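Local coordinates for M152 protein (Murid herpesvirus 1, PDB 4G59) that is an MHC class I-like viral glycoprotein that probably binds host RAE-1 family ligands of NKG2D and helps the virus evade immune recognition, at residues 197-202 against 209-214; 233-238 against 248-253. All coordinates share one frame; numbering follows the deposited sequence.

How the interactions relate
Interactions 1 and 2 are two crossings of the same core, between the two antiparallel sheets of a beta sandwich, consistent with an Ig-like domain such as alpha3 of MHC class I. Their centres lie about 3 Å apart. Strands 196-203 and 231-238 are neighbours in one sheet, strands 210-213 and 250-253 in the other. Thr-200 OG1 and Glu-234 OE1 make a probable hydrogen bond of 2.7 Å within the first sheet, and Ser-212 O and Val-251 N one of 2.6 Å within the second. Between the sheets, Cys-199 CB packs 3.5 Å from Phe-250 CG. The glycan on Asn-210 touches Ser-253, but its nearest atom is about 11 Å from the Ala-235 side chain.

Interaction 1. Residues 197-202 against 209-214; sequences VSCTMR and YNISLA. With NAG (2-acetamido-2-deoxy-beta-D-glucopyranose), chain F.
Cys-199 meets Ile-211 between the two facing sheets of a beta sandwich. Cys-199 SG lies 4.2 Å from Ile-211 CD1, a loose apolar touch at the end of the isoleucine chain. Ile-211 CG1 is anti to the backbone N, and this carries CD1 toward Cys-199. Cys-199 CA and Ile-211 CA are 9.0 Å apart, too far for backbone pairing, and no hydrogen bond joins the segments. Two residues on, Met-201 also points across. Its chain is extended as far as SD and then bends at chi3 (80°). This turn sets the terminal methyl over the face of the Tyr-209 ring, and the two side chains cross at about a right angle. Met-201 CE stands 3.5 Å from the centroid of the Tyr-209 ring and 7° off the normal, an almost vertical CH-pi contact. All six ring carbons of Tyr-209 lie within 3.9 Å of Met-201 CE. Met-201 SD is further back, 5.2 Å from the Tyr-209 centroid, in a distant Met-aromatic contact. Tyr-209 OH is hydrogen-bonded to Val-205 O, which ties down the far end of the ring. Asn-210 faces out of this core and carries N-linked NAG through ND2. Strand 196-203 runs between strands 185-191 and 231-238 in its sheet. Within this chain, strand 210-213 is at the edge of the other sheet, beside strand 250-253.

Interaction 2. Residues 233-238 against 248-253; sequences VEAWLD and FAFVIS
Leu-237 touches both Phe-248 and Phe-250 across the sandwich. The contact has one CH-pi interaction and a group of plain apolar touches. The CH-pi pair is Leu-237 CD2 over the face of the Phe-248 ring. Leu-237 CD2 stands 3.8 Å from the Phe-248 centroid and 11° off the normal. The ring atoms nearest to Leu-237 CD2 are Phe-248 CG and CD1, at 3.9 Å each. Phe-248 has CG between its backbone N and carbonyl carbon (chi1 60°), and this swings the ring over the leucine methyl. The apolar touches centre on the far end of the Phe-250 ring. Phe-250 CZ lies 3.8 Å from Leu-237 CB, and Phe-250 CE1 lies 4.2 Å from Ala-235 CB. Ala-235 carries only a methyl here, and the Phe-250 ring reaches across to it. No hydrogen bond passes between the two segments. Polar groups of strand 231-238 are engaged elsewhere. Trp-236 NE1 and Glu-234 OE2 are both hydrogen-bonded to Tyr-222 OH, and Asp-238 OD2 forms salt bridges with Arg-240 and with a basic side chain of another protein in the assembly. Trp-236 also stacks on an aromatic ring of that protein. Strand 231-238 is thus two-sided: one face packs by shape and dispersion in a buried, uncharged core, and the other supplies polar and aromatic groups to a protein interface.

Interaction 1. Residues 197-202 against 209-214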
ATOM      1  N   VAL B 197     -12.049 -17.260  -0.971  1.00 33.95           N
ATOM      2  CA  VAL B 197     -12.242 -17.058  -2.400  1.00 30.26           C
ATOM      3  C   VAL B 197     -11.586 -15.730  -2.773  1.00 30.81           C
ATOM      4  O   VAL B 197     -11.797 -14.717  -2.100  1.00 33.65           O
ATOM      5  CB  VAL B 197     -13.730 -16.994  -2.762  1.00 32.58           C
ATOM      6  CG1 VAL B 197     -13.909 -16.768  -4.270  1.00 32.11           C
ATOM      7  CG2 VAL B 197     -14.434 -18.276  -2.338  1.00 31.56           C
ATOM      8  N   SER B 198     -10.782 -15.731  -3.829  1.00 27.53           N
ATOM      9  CA  SER B 198     -10.214 -14.486  -4.346  1.00 30.29           C
ATOM     10  C   SER B 198     -10.919 -14.132  -5.644  1.00 34.25           C
ATOM     11  O   SER B 198     -11.343 -15.035  -6.392  1.00 32.85           O
ATOM     12  CB  SER B 198      -8.712 -14.622  -4.625  1.00 30.72           C
ATOM     13  OG  SER B 198      -8.448 -15.622  -5.598  1.00 32.06           O
ATOM     14  N   CYS B 199     -11.069 -12.833  -5.907  1.00 32.05           N
ATOM     15  CA  CYS B 199     -11.524 -12.376  -7.230  1.00 33.51           C
ATOM     16  C   CYS B 199     -10.471 -11.449  -7.815  1.00 31.79           C
ATOM     17  O   CYS B 199     -10.001 -10.528  -7.127  1.00 27.88           O
ATOM     18  CB  CYS B 199     -12.855 -11.631  -7.115  1.00 28.83           C
ATOM     19  SG  CYS B 199     -13.535 -11.017  -8.698  1.00 30.02           S
ATOM     20  N   THR B 200     -10.115 -11.666  -9.080  1.00 32.73           N
ATOM     21  CA  THR B 200      -9.062 -10.851  -9.714  1.00 31.42           C
ATOM     22  C   THR B 200      -9.483 -10.238 -11.052  1.00 27.44           C
ATOM     23  O   THR B 200     -10.064 -10.934 -11.899  1.00 29.33           O
ATOM     24  CB  THR B 200      -7.796 -11.683  -9.937  1.00 32.88           C
ATOM     25  OG1 THR B 200      -7.408 -12.291  -8.703  1.00 33.52           O
ATOM     26  CG2 THR B 200      -6.645 -10.807 -10.420  1.00 33.21           C
ATOM     27  N   MET B 201      -9.204  -8.946 -11.225  1.00 24.72           N
ATOM     28  CA  MET B 201      -9.307  -8.295 -12.527  1.00 30.12           C
ATOM     29  C   MET B 201      -7.940  -7.754 -12.983  1.00 32.77           C
ATOM     30  O   MET B 201      -7.343  -6.893 -12.312  1.00 31.40           O
ATOM     31  CB  MET B 201     -10.307  -7.153 -12.517  1.00 23.04           C
ATOM     32  CG  MET B 201     -10.492  -6.594 -13.917  1.00 28.02           C
ATOM     33  SD  MET B 201     -11.774  -5.337 -14.007  1.00 41.10           S
ATOM     34  CE  MET B 201     -10.889  -3.908 -13.384  1.00 25.36           C
ATOM     35  N   ARG B 202      -7.439  -8.272 -14.103  1.00 32.55           N
ATOM     36  CA  ARG B 202      -6.221  -7.743 -14.724  1.00 30.97           C
ATOM     37  C   ARG B 202      -6.638  -6.812 -15.847  1.00 33.59           C
ATOM     38  O   ARG B 202      -7.548  -7.124 -16.623  1.00 32.42           O
ATOM     39  CB  ARG B 202      -5.352  -8.865 -15.284  1.00 34.95           C
ATOM     40  CG  ARG B 202      -4.677  -9.711 -14.201  1.00 35.24           C
ATOM     41  CD  ARG B 202      -4.041 -10.975 -14.790  1.00 34.48           C
ATOM     42  NE  ARG B 202      -3.308 -11.709 -13.765  1.00 48.92           N
ATOM     43  CZ  ARG B 202      -3.864 -12.579 -12.919  1.00 53.25           C
ATOM     44  NH1 ARG B 202      -5.163 -12.843 -12.981  1.00 48.75           N
ATOM     45  NH2 ARG B 202      -3.120 -13.194 -12.009  1.00 56.38           N
ATOM     46  N   TYR B 209     -10.831   1.694  -9.746  1.00 26.84           N
ATOM     47  CA  TYR B 209     -11.876   0.699  -9.641  1.00 31.60           C
ATOM     48  C   TYR B 209     -12.227   0.422  -8.193  1.00 35.35           C
ATOM     49  O   TYR B 209     -11.400   0.553  -7.287  1.00 34.44           O
ATOM     50  CB  TYR B 209     -11.437  -0.612 -10.292  1.00 30.30           C
ATOM     51  CG  TYR B 209     -11.005  -0.495 -11.738  1.00 27.33           C
ATOM     52  CD1 TYR B 209     -11.934  -0.484 -12.771  1.00 30.02           C
ATOM     53  CD2 TYR B 209      -9.659  -0.438 -12.069  1.00 26.21           C
ATOM     54  CE1 TYR B 209     -11.520  -0.400 -14.107  1.00 29.50           C
ATOM     55  CE2 TYR B 209      -9.240  -0.353 -13.383  1.00 26.70           C
ATOM     56  CZ  TYR B 209     -10.165  -0.325 -14.391  1.00 30.85           C
ATOM     57  OH  TYR B 209      -9.712  -0.237 -15.689  1.00 33.79           O
ATOM     58  N   ASN B 210     -13.480   0.046  -7.980  1.00 34.52           N
ATOM     59  CA  ASN B 210     -13.937  -0.353  -6.666  1.00 31.62           C
ATOM     60  C   ASN B 210     -14.462  -1.777  -6.732  1.00 34.31           C
ATOM     61  O   ASN B 210     -15.344  -2.087  -7.533  1.00 36.50           O
ATOM     62  CB  ASN B 210     -15.028   0.593  -6.164  1.00 39.58           C
ATOM     63  CG  ASN B 210     -15.531   0.222  -4.783  1.00 51.87           C
ATOM     64  OD1 ASN B 210     -15.066  -0.746  -4.180  1.00 64.46           O
ATOM     65  ND2 ASN B 210     -16.485   0.992  -4.274  1.00 52.36           N
ATOM     66  N   ILE B 211     -13.925  -2.640  -5.880  1.00 35.96           N
ATOM     67  CA  ILE B 211     -14.387  -4.015  -5.803  1.00 33.85           C
ATOM     68  C   ILE B 211     -15.022  -4.240  -4.421  1.00 37.34           C
ATOM     69  O   ILE B 211     -14.445  -3.865  -3.395  1.00 43.47           O
ATOM     70  CB  ILE B 211     -13.236  -4.994  -6.075  1.00 32.34           C
ATOM     71  CG1 ILE B 211     -13.704  -6.434  -5.993  1.00 29.83           C
ATOM     72  CG2 ILE B 211     -12.107  -4.801  -5.109  1.00 37.55           C
ATOM     73  CD1 ILE B 211     -12.759  -7.384  -6.757  1.00 37.72           C
ATOM     74  N   SER B 212     -16.220  -4.812  -4.406  1.00 34.35           N
ATOM     75  CA  SER B 212     -16.936  -5.068  -3.173  1.00 38.08           C
ATOM     76  C   SER B 212     -17.850  -6.261  -3.445  1.00 43.60           C
ATOM     77  O   SER B 212     -17.928  -6.729  -4.589  1.00 41.94           O
ATOM     78  CB  SER B 212     -17.735  -3.834  -2.752  1.00 40.69           C
ATOM     79  OG  SER B 212     -18.813  -3.589  -3.646  1.00 37.87           O
ATOM     80  N   LEU B 213     -18.516  -6.771  -2.409  1.00 42.39           N
ATOM     81  CA  LEU B 213     -19.403  -7.931  -2.567  1.00 43.51           C
ATOM     82  C   LEU B 213     -20.844  -7.457  -2.581  1.00 45.98           C
ATOM     83  O   LEU B 213     -21.186  -6.510  -1.880  1.00 45.98           O
ATOM     84  CB  LEU B 213     -19.206  -8.925  -1.422  1.00 47.56           C
ATOM     85  CG  LEU B 213     -19.416 -10.406  -1.718  1.00 49.21           C
ATOM     86  CD1 LEU B 213     -18.261 -10.900  -2.572  1.00 39.26           C
ATOM     87  CD2 LEU B 213     -19.533 -11.215  -0.416  1.00 46.73           C
ATOM     88  N   ALA B 214     -21.694  -8.133  -3.351  1.00 47.40           N
ATOM     89  CA  ALA B 214     -23.043  -7.637  -3.632  1.00 46.23           C
ATOM     90  C   ALA B 214     -23.893  -7.425  -2.388  1.00 50.89           C
ATOM     91  O   ALA B 214     -24.666  -6.468  -2.311  1.00 48.29           O
ATOM     92  CB  ALA B 214     -23.751  -8.558  -4.603  1.00 43.49           C
TER
HETATM   93  C1  NAG F 402     -16.539   1.810  -3.149  1.00 80.95           C
HETATM   94  C2  NAG F 402     -17.008   3.152  -3.699  1.00 78.97           C
HETATM   95  C3  NAG F 402     -17.142   4.139  -2.550  1.00 81.67           C
HETATM   96  C4  NAG F 402     -18.111   3.546  -1.544  1.00 80.23           C
HETATM   97  C5  NAG F 402     -17.552   2.208  -1.080  1.00 81.30           C
HETATM   98  C6  NAG F 402     -18.439   1.582  -0.012  1.00 80.74           C
HETATM   99  C7  NAG F 402     -16.414   3.796  -5.960  1.00 79.86           C
HETATM  100  C8  NAG F 402     -15.355   4.320  -6.884  1.00 71.35           C
HETATM  101  N2  NAG F 402     -16.069   3.649  -4.684  1.00 74.92           N
HETATM  102  O3  NAG F 402     -17.640   5.367  -3.029  1.00 78.10           O
HETATM  103  O4  NAG F 402     -18.249   4.414  -0.444  1.00 77.79           O
HETATM  104  O5  NAG F 402     -17.477   1.349  -2.196  1.00 87.50           O
HETATM  105  O6  NAG F 402     -17.911   0.330   0.363  1.00 91.72           O
HETATM  106  O7  NAG F 402     -17.536   3.523  -6.386  1.00 71.87           O

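Interaction 2. Residues 233-238 against 248-253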
ATOM      1  N   VAL B 233      -6.518  -5.663  -9.948  1.00 32.15           N
ATOM      2  CA  VAL B 233      -7.453  -5.384  -8.850  1.00 28.23           C
ATOM      3  C   VAL B 233      -7.780  -6.738  -8.262  1.00 32.17           C
ATOM      4  O   VAL B 233      -8.105  -7.665  -8.997  1.00 31.20           O
ATOM      5  CB  VAL B 233      -8.754  -4.726  -9.347  1.00 28.17           C
ATOM      6  CG1 VAL B 233      -9.720  -4.476  -8.171  1.00 29.30           C
ATOM      7  CG2 VAL B 233      -8.436  -3.439 -10.089  1.00 26.96           C
ATOM      8  N   GLU B 234      -7.677  -6.875  -6.944  1.00 30.61           N
ATOM      9  CA  GLU B 234      -7.825  -8.195  -6.350  1.00 29.40           C
ATOM     10  C   GLU B 234      -8.532  -8.066  -5.026  1.00 30.65           C
ATOM     11  O   GLU B 234      -8.330  -7.080  -4.323  1.00 31.76           O
ATOM     12  CB  GLU B 234      -6.456  -8.854  -6.164  1.00 27.13           C
ATOM     13  CG  GLU B 234      -6.503 -10.323  -5.715  1.00 32.09           C
ATOM     14  CD  GLU B 234      -5.257 -11.097  -6.131  1.00 35.14           C
ATOM     15  OE1 GLU B 234      -5.289 -11.795  -7.174  1.00 39.55           O
ATOM     16  OE2 GLU B 234      -4.236 -10.998  -5.424  1.00 35.10           O
ATOM     17  N   ALA B 235      -9.368  -9.048  -4.686  1.00 31.16           N
ATOM     18  CA  ALA B 235     -10.111  -9.020  -3.413  1.00 34.61           C
ATOM     19  C   ALA B 235     -10.236 -10.411  -2.840  1.00 30.77           C
ATOM     20  O   ALA B 235     -10.263 -11.391  -3.591  1.00 28.15           O
ATOM     21  CB  ALA B 235     -11.511  -8.393  -3.579  1.00 28.08           C
ATOM     22  N   TRP B 236     -10.352 -10.493  -1.519  1.00 30.96           N
ATOM     23  CA  TRP B 236     -10.452 -11.766  -0.827  1.00 32.63           C
ATOM     24  C   TRP B 236     -11.695 -11.860   0.050  1.00 34.93           C
ATOM     25  O   TRP B 236     -12.001 -10.935   0.819  1.00 35.01           O
ATOM     26  CB  TRP B 236      -9.218 -11.968   0.042  1.00 32.43           C
ATOM     27  CG  TRP B 236      -7.997 -12.226  -0.770  1.00 31.54           C
ATOM     28  CD1 TRP B 236      -7.106 -11.304  -1.233  1.00 30.86           C
ATOM     29  CD2 TRP B 236      -7.529 -13.503  -1.220  1.00 29.33           C
ATOM     30  NE1 TRP B 236      -6.105 -11.931  -1.945  1.00 30.06           N
ATOM     31  CE2 TRP B 236      -6.343 -13.282  -1.955  1.00 31.49           C
ATOM     32  CE3 TRP B 236      -7.997 -14.807  -1.084  1.00 29.64           C
ATOM     33  CZ2 TRP B 236      -5.619 -14.333  -2.553  1.00 27.79           C
ATOM     34  CZ3 TRP B 236      -7.274 -15.852  -1.673  1.00 30.74           C
ATOM     35  CH2 TRP B 236      -6.104 -15.607  -2.396  1.00 26.73           C
ATOM     36  N   LEU B 237     -12.393 -12.988  -0.076  1.00 34.16           N
ATOM     37  CA  LEU B 237     -13.577 -13.293   0.722  1.00 36.77           C
ATOM     38  C   LEU B 237     -13.277 -14.517   1.591  1.00 38.46           C
ATOM     39  O   LEU B 237     -12.611 -15.481   1.153  1.00 35.03           O
ATOM     40  CB  LEU B 237     -14.787 -13.578  -0.198  1.00 38.21           C
ATOM     41  CG  LEU B 237     -16.032 -14.266   0.385  1.00 39.28           C
ATOM     42  CD1 LEU B 237     -16.790 -13.321   1.304  1.00 41.13           C
ATOM     43  CD2 LEU B 237     -16.971 -14.809  -0.691  1.00 41.52           C
ATOM     44  N   ASP B 238     -13.769 -14.469   2.816  1.00 36.64           N
ATOM     45  CA  ASP B 238     -13.692 -15.606   3.690  1.00 41.33           C
ATOM     46  C   ASP B 238     -15.103 -16.123   3.751  1.00 39.83           C
ATOM     47  O   ASP B 238     -15.983 -15.465   4.269  1.00 45.41           O
ATOM     48  CB  ASP B 238     -13.236 -15.178   5.080  1.00 39.15           C
ATOM     49  CG  ASP B 238     -12.974 -16.347   5.996  1.00 41.49           C
ATOM     50  OD1 ASP B 238     -13.389 -17.466   5.674  1.00 40.27           O
ATOM     51  OD2 ASP B 238     -12.346 -16.148   7.043  1.00 39.91           O
ATOM     52  N   PHE B 248     -22.815 -15.602  -3.532  1.00 66.54           N
ATOM     53  CA  PHE B 248     -22.197 -14.293  -3.413  1.00 62.69           C
ATOM     54  C   PHE B 248     -21.822 -13.820  -4.807  1.00 50.31           C
ATOM     55  O   PHE B 248     -21.697 -14.621  -5.740  1.00 48.52           O
ATOM     56  CB  PHE B 248     -20.931 -14.392  -2.562  1.00 50.66           C
ATOM     57  CG  PHE B 248     -19.907 -15.330  -3.128  1.00 52.11           C
ATOM     58  CD1 PHE B 248     -18.936 -14.876  -4.008  1.00 42.34           C
ATOM     59  CD2 PHE B 248     -19.921 -16.669  -2.789  1.00 55.50           C
ATOM     60  CE1 PHE B 248     -18.009 -15.738  -4.526  1.00 39.74           C
ATOM     61  CE2 PHE B 248     -18.992 -17.528  -3.305  1.00 43.01           C
ATOM     62  CZ  PHE B 248     -18.041 -17.065  -4.176  1.00 40.68           C
ATOM     63  N   ALA B 249     -21.633 -12.518  -4.956  1.00 42.31           N
ATOM     64  CA  ALA B 249     -21.059 -12.021  -6.195  1.00 43.82           C
ATOM     65  C   ALA B 249     -20.140 -10.867  -5.904  1.00 40.53           C
ATOM     66  O   ALA B 249     -20.438 -10.011  -5.060  1.00 40.95           O
ATOM     67  CB  ALA B 249     -22.138 -11.618  -7.191  1.00 44.13           C
ATOM     68  N   PHE B 250     -19.005 -10.853  -6.594  1.00 34.91           N
ATOM     69  CA  PHE B 250     -18.112  -9.710  -6.496  1.00 34.47           C
ATOM     70  C   PHE B 250     -18.622  -8.666  -7.462  1.00 35.35           C
ATOM     71  O   PHE B 250     -18.974  -8.992  -8.593  1.00 33.62           O
ATOM     72  CB  PHE B 250     -16.692 -10.121  -6.873  1.00 29.61           C
ATOM     73  CG  PHE B 250     -16.021 -10.997  -5.840  1.00 28.20           C
ATOM     74  CD1 PHE B 250     -15.286 -10.432  -4.822  1.00 27.25           C
ATOM     75  CD2 PHE B 250     -16.123 -12.381  -5.901  1.00 30.91           C
ATOM     76  CE1 PHE B 250     -14.660 -11.226  -3.868  1.00 33.78           C
ATOM     77  CE2 PHE B 250     -15.501 -13.194  -4.938  1.00 32.92           C
ATOM     78  CZ  PHE B 250     -14.768 -12.615  -3.924  1.00 31.54           C
ATOM     79  N   VAL B 251     -18.685  -7.414  -7.021  1.00 39.45           N
ATOM     80  CA  VAL B 251     -19.028  -6.316  -7.921  1.00 37.50           C
ATOM     81  C   VAL B 251     -17.807  -5.432  -8.101  1.00 34.20           C
ATOM     82  O   VAL B 251     -17.196  -4.992  -7.121  1.00 33.75           O
ATOM     83  CB  VAL B 251     -20.217  -5.477  -7.421  1.00 39.70           C
ATOM     84  CG1 VAL B 251     -20.556  -4.379  -8.433  1.00 38.00           C
ATOM     85  CG2 VAL B 251     -21.419  -6.366  -7.204  1.00 34.86           C
ATOM     86  N   ILE B 252     -17.451  -5.209  -9.365  1.00 35.43           N
ATOM     87  CA  ILE B 252     -16.310  -4.387  -9.723  1.00 32.81           C
ATOM     88  C   ILE B 252     -16.861  -3.199 -10.472  1.00 31.47           C
ATOM     89  O   ILE B 252     -17.516  -3.363 -11.499  1.00 34.81           O
ATOM     90  CB  ILE B 252     -15.366  -5.154 -10.641  1.00 29.43           C
ATOM     91  CG1 ILE B 252     -14.841  -6.401  -9.939  1.00 31.89           C
ATOM     92  CG2 ILE B 252     -14.204  -4.292 -11.019  1.00 26.73           C
ATOM     93  CD1 ILE B 252     -14.085  -7.365 -10.865  1.00 32.54           C
ATOM     94  N   SER B 253     -16.625  -2.002  -9.961  1.00 31.09           N
ATOM     95  CA  SER B 253     -17.209  -0.827 -10.577  1.00 34.17           C
ATOM     96  C   SER B 253     -16.165   0.206 -10.995  1.00 34.55           C
ATOM     97  O   SER B 253     -15.151   0.399 -10.330  1.00 34.19           O
ATOM     98  CB  SER B 253     -18.229  -0.207  -9.641  1.00 34.57           C
ATOM     99  OG  SER B 253     -17.564   0.480  -8.617  1.00 45.06           O
TER